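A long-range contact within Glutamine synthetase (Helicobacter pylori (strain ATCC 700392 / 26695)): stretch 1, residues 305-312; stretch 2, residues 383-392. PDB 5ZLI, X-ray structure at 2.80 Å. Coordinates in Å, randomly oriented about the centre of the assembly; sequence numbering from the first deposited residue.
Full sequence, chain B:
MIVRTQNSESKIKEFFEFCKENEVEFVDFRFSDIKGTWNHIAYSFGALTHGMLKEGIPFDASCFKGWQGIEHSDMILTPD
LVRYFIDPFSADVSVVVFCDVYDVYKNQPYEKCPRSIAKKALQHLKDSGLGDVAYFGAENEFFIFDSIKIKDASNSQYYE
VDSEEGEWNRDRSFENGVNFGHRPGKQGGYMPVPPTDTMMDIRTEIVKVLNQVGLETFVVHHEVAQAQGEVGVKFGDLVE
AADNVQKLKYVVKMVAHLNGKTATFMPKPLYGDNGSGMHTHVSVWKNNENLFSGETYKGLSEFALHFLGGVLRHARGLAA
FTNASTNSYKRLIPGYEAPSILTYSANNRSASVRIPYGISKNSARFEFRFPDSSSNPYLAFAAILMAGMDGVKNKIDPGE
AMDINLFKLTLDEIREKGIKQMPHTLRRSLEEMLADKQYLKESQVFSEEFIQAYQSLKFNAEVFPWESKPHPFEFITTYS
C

Stretch 1, residues 305-312: LHFLGGVL
Stretch 2 (383-392) AILMAGMDGV

Two helical segments of one glutamine synthetase chain, at least 73 residues apart in sequence wherever they touch, cross at unusually close range. Residues 305-312 and 383-392 are helical throughout, with phi between -53° and -83° and psi between -27° and -51°, and both helices extend beyond the segments at each end. Their N-to-C directions make an angle of 121° (signed crossing angle 121°), and the axes approach to 6.2 Å. The register is set by two pairs: Phe 307 CA lies 4.2 Å from Gly 388 CA, and Gly 310 CA lies 3.6 Å from Gly 391 CA. The contact buries 409 Å², both sides summed.

Within each helix, i to i+4 hydrogen bonds hold the backbone, such as Gly 310 N to His 306 O (3.0 Å), Val 311 N to Phe 307 O (3.0 Å) and Gly 388 N to Ile 384 O (3.1 Å); Gly 391 N to Ala 387 O (3.4 Å) is weak. No hydrogen bond joins the two stretches.

Glycine makes the close approach possible. A CB on Gly 310 would point toward the other helix and stand 2.3 Å from Ala 387 O and 2.5 Å from Gly 391 N; one on Gly 391 would come within 2.0 Å of His 306 O; one on Gly 388 would fall 2.1 Å from Phe 307 CE2. All three would clash.

With backbones this near, CA-H groups, polarized by the flanking peptides, meet carbonyl oxygens of the other helix. Phe 307 and Gly 388 are paired reciprocally: Phe 307 CA to Gly 388 O is 3.5 Å (168° at H), and Gly 388 CA to Phe 307 O is also 3.5 Å (149°). Gly 391 CA reaches His 306 O at 3.2 Å (133°), and Gly 310 CA reaches Ala 387 O at 3.3 Å (124°). These carbonyls also accept backbone hydrogen bonds in their own helices.

The Phe 307 ring supplies the aromatic contact. Its CA-CB bond points sideways, and chi1 -174° (t) with chi2 -77° lays one ring face over Gly 388, whose CA sits 3.5 Å from the ring centroid and 9° off the normal, a CH-pi interaction.

Apolar side chains fill the space around this center. Leu 385 (chi1 t, chi2 p) starts away from the other helix, but its end comes nearer, placing CD1 at the ring edge, 4.1 Å from Phe 307 CE2. Val 392 (chi1 171°, t) brings CG2 to 4.2 Å from Phe 307 CB. Val 311 (chi1 161°, t) directs CG2 to 4.3 Å from Ala 387 CB and to 3.8 Å from Ile 384 O, contacts of van der Waals character. His 306 (chi1 -73°, m; chi2 -37°) points its CA-CB bond toward the partner, but its end leads away, and ND1 is hydrogen-bonded elsewhere in the structure. Leu 308, Leu 312 and Met 386 point away and make no contact.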

# COMPACT_ATOMS: atom_id res chain seq x y z
N LEU B 305 59.94 -1.92 -36.33
CA LEU B 305 59.26 -3.09 -36.88
C LEU B 305 59.74 -4.38 -36.24
O LEU B 305 58.96 -5.33 -36.11
CB LEU B 305 59.46 -3.18 -38.39
CG LEU B 305 58.55 -2.32 -39.24
CD1 LEU B 305 59.22 -2.09 -40.56
CD2 LEU B 305 57.24 -3.04 -39.40
N HIS B 306 61.02 -4.42 -35.85
CA HIS B 306 61.51 -5.55 -35.07
C HIS B 306 60.90 -5.54 -33.68
O HIS B 306 60.49 -6.59 -33.16
CB HIS B 306 63.04 -5.53 -35.03
CG HIS B 306 63.69 -5.92 -36.34
ND1 HIS B 306 63.17 -6.89 -37.17
CD2 HIS B 306 64.79 -5.44 -36.96
CE1 HIS B 306 63.93 -7.00 -38.24
NE2 HIS B 306 64.92 -6.12 -38.14
N PHE B 307 60.77 -4.36 -33.07
CA PHE B 307 60.01 -4.26 -31.83
C PHE B 307 58.61 -4.87 -31.97
O PHE B 307 58.19 -5.71 -31.16
CB PHE B 307 59.94 -2.79 -31.41
CG PHE B 307 59.31 -2.57 -30.08
CD1 PHE B 307 57.94 -2.64 -29.92
CD2 PHE B 307 60.08 -2.25 -29.00
CE1 PHE B 307 57.38 -2.42 -28.73
CE2 PHE B 307 59.52 -2.03 -27.78
CZ PHE B 307 58.17 -2.11 -27.65
N LEU B 308 57.87 -4.46 -33.01
CA LEU B 308 56.52 -4.96 -33.22
C LEU B 308 56.47 -6.47 -33.42
O LEU B 308 55.54 -7.14 -32.96
CB LEU B 308 55.89 -4.25 -34.42
CG LEU B 308 54.60 -4.90 -34.94
CD1 LEU B 308 53.54 -4.72 -33.90
CD2 LEU B 308 54.17 -4.28 -36.27
N GLY B 309 57.43 -7.01 -34.18
CA GLY B 309 57.50 -8.45 -34.35
C GLY B 309 57.68 -9.18 -33.03
O GLY B 309 57.14 -10.27 -32.83
N GLY B 310 58.45 -8.59 -32.11
CA GLY B 310 58.63 -9.22 -30.82
C GLY B 310 57.36 -9.18 -30.00
O GLY B 310 56.95 -10.19 -29.42
N VAL B 311 56.68 -8.03 -30.02
CA VAL B 311 55.38 -7.91 -29.36
C VAL B 311 54.37 -8.87 -30.00
O VAL B 311 53.59 -9.51 -29.29
CB VAL B 311 54.89 -6.45 -29.41
CG1 VAL B 311 53.39 -6.39 -29.18
CG2 VAL B 311 55.64 -5.61 -28.39
N LEU B 312 54.38 -8.99 -31.33
CA LEU B 312 53.45 -9.90 -32.00
C LEU B 312 53.79 -11.37 -31.74
O LEU B 312 52.88 -12.21 -31.69
CB LEU B 312 53.40 -9.63 -33.51
CG LEU B 312 52.57 -8.40 -33.89
CD1 LEU B 312 52.64 -8.08 -35.38
CD2 LEU B 312 51.10 -8.53 -33.40
N ALA B 383 55.91 -5.83 -19.23
CA ALA B 383 55.91 -6.96 -20.17
C ALA B 383 55.89 -6.51 -21.64
O ALA B 383 56.57 -7.11 -22.48
CB ALA B 383 54.73 -7.88 -19.85
N ILE B 384 55.11 -5.50 -21.99
CA ILE B 384 55.13 -5.02 -23.37
C ILE B 384 56.54 -4.61 -23.77
O ILE B 384 56.99 -4.93 -24.88
CB ILE B 384 54.12 -3.89 -23.56
CG1 ILE B 384 52.74 -4.51 -23.75
CG2 ILE B 384 54.52 -2.99 -24.69
CD1 ILE B 384 51.60 -3.61 -23.41
N LEU B 385 57.26 -3.92 -22.87
CA LEU B 385 58.62 -3.52 -23.22
C LEU B 385 59.55 -4.71 -23.32
O LEU B 385 60.37 -4.78 -24.24
CB LEU B 385 59.14 -2.48 -22.25
CG LEU B 385 60.60 -2.15 -22.55
CD1 LEU B 385 60.81 -1.48 -23.92
CD2 LEU B 385 61.16 -1.25 -21.42
N MET B 386 59.42 -5.68 -22.42
CA MET B 386 60.28 -6.87 -22.50
C MET B 386 60.02 -7.67 -23.77
O MET B 386 60.92 -8.37 -24.24
CB MET B 386 60.07 -7.79 -21.30
CG MET B 386 60.45 -7.26 -19.93
SD MET B 386 62.15 -6.72 -19.71
CE MET B 386 63.04 -8.28 -19.74
N ALA B 387 58.82 -7.60 -24.33
CA ALA B 387 58.55 -8.35 -25.54
C ALA B 387 59.03 -7.63 -26.78
O ALA B 387 59.41 -8.27 -27.76
CB ALA B 387 57.07 -8.64 -25.69
N GLY B 388 58.96 -6.30 -26.77
CA GLY B 388 59.50 -5.55 -27.88
C GLY B 388 61.00 -5.62 -27.95
O GLY B 388 61.57 -5.73 -29.04
N MET B 389 61.66 -5.70 -26.79
CA MET B 389 63.12 -5.73 -26.78
C MET B 389 63.64 -7.06 -27.29
O MET B 389 64.66 -7.11 -27.98
CB MET B 389 63.67 -5.46 -25.38
CG MET B 389 63.57 -4.02 -24.93
SD MET B 389 64.21 -3.83 -23.25
CE MET B 389 65.95 -4.17 -23.57
N ASP B 390 62.95 -8.15 -26.95
CA ASP B 390 63.25 -9.42 -27.59
C ASP B 390 63.21 -9.28 -29.11
O ASP B 390 64.07 -9.81 -29.82
CB ASP B 390 62.25 -10.47 -27.10
CG ASP B 390 62.78 -11.88 -27.21
OD1 ASP B 390 63.80 -12.19 -26.56
OD2 ASP B 390 62.16 -12.68 -27.94
N GLY B 391 62.24 -8.51 -29.61
CA GLY B 391 62.12 -8.31 -31.05
C GLY B 391 63.33 -7.64 -31.65
O GLY B 391 63.76 -7.99 -32.76
N VAL B 392 63.88 -6.63 -30.97
CA VAL B 392 65.04 -5.92 -31.49
C VAL B 392 66.30 -6.78 -31.37
O VAL B 392 67.15 -6.81 -32.27
CB VAL B 392 65.22 -4.57 -30.77
CG1 VAL B 392 66.54 -3.93 -31.16
CG2 VAL B 392 64.07 -3.65 -31.08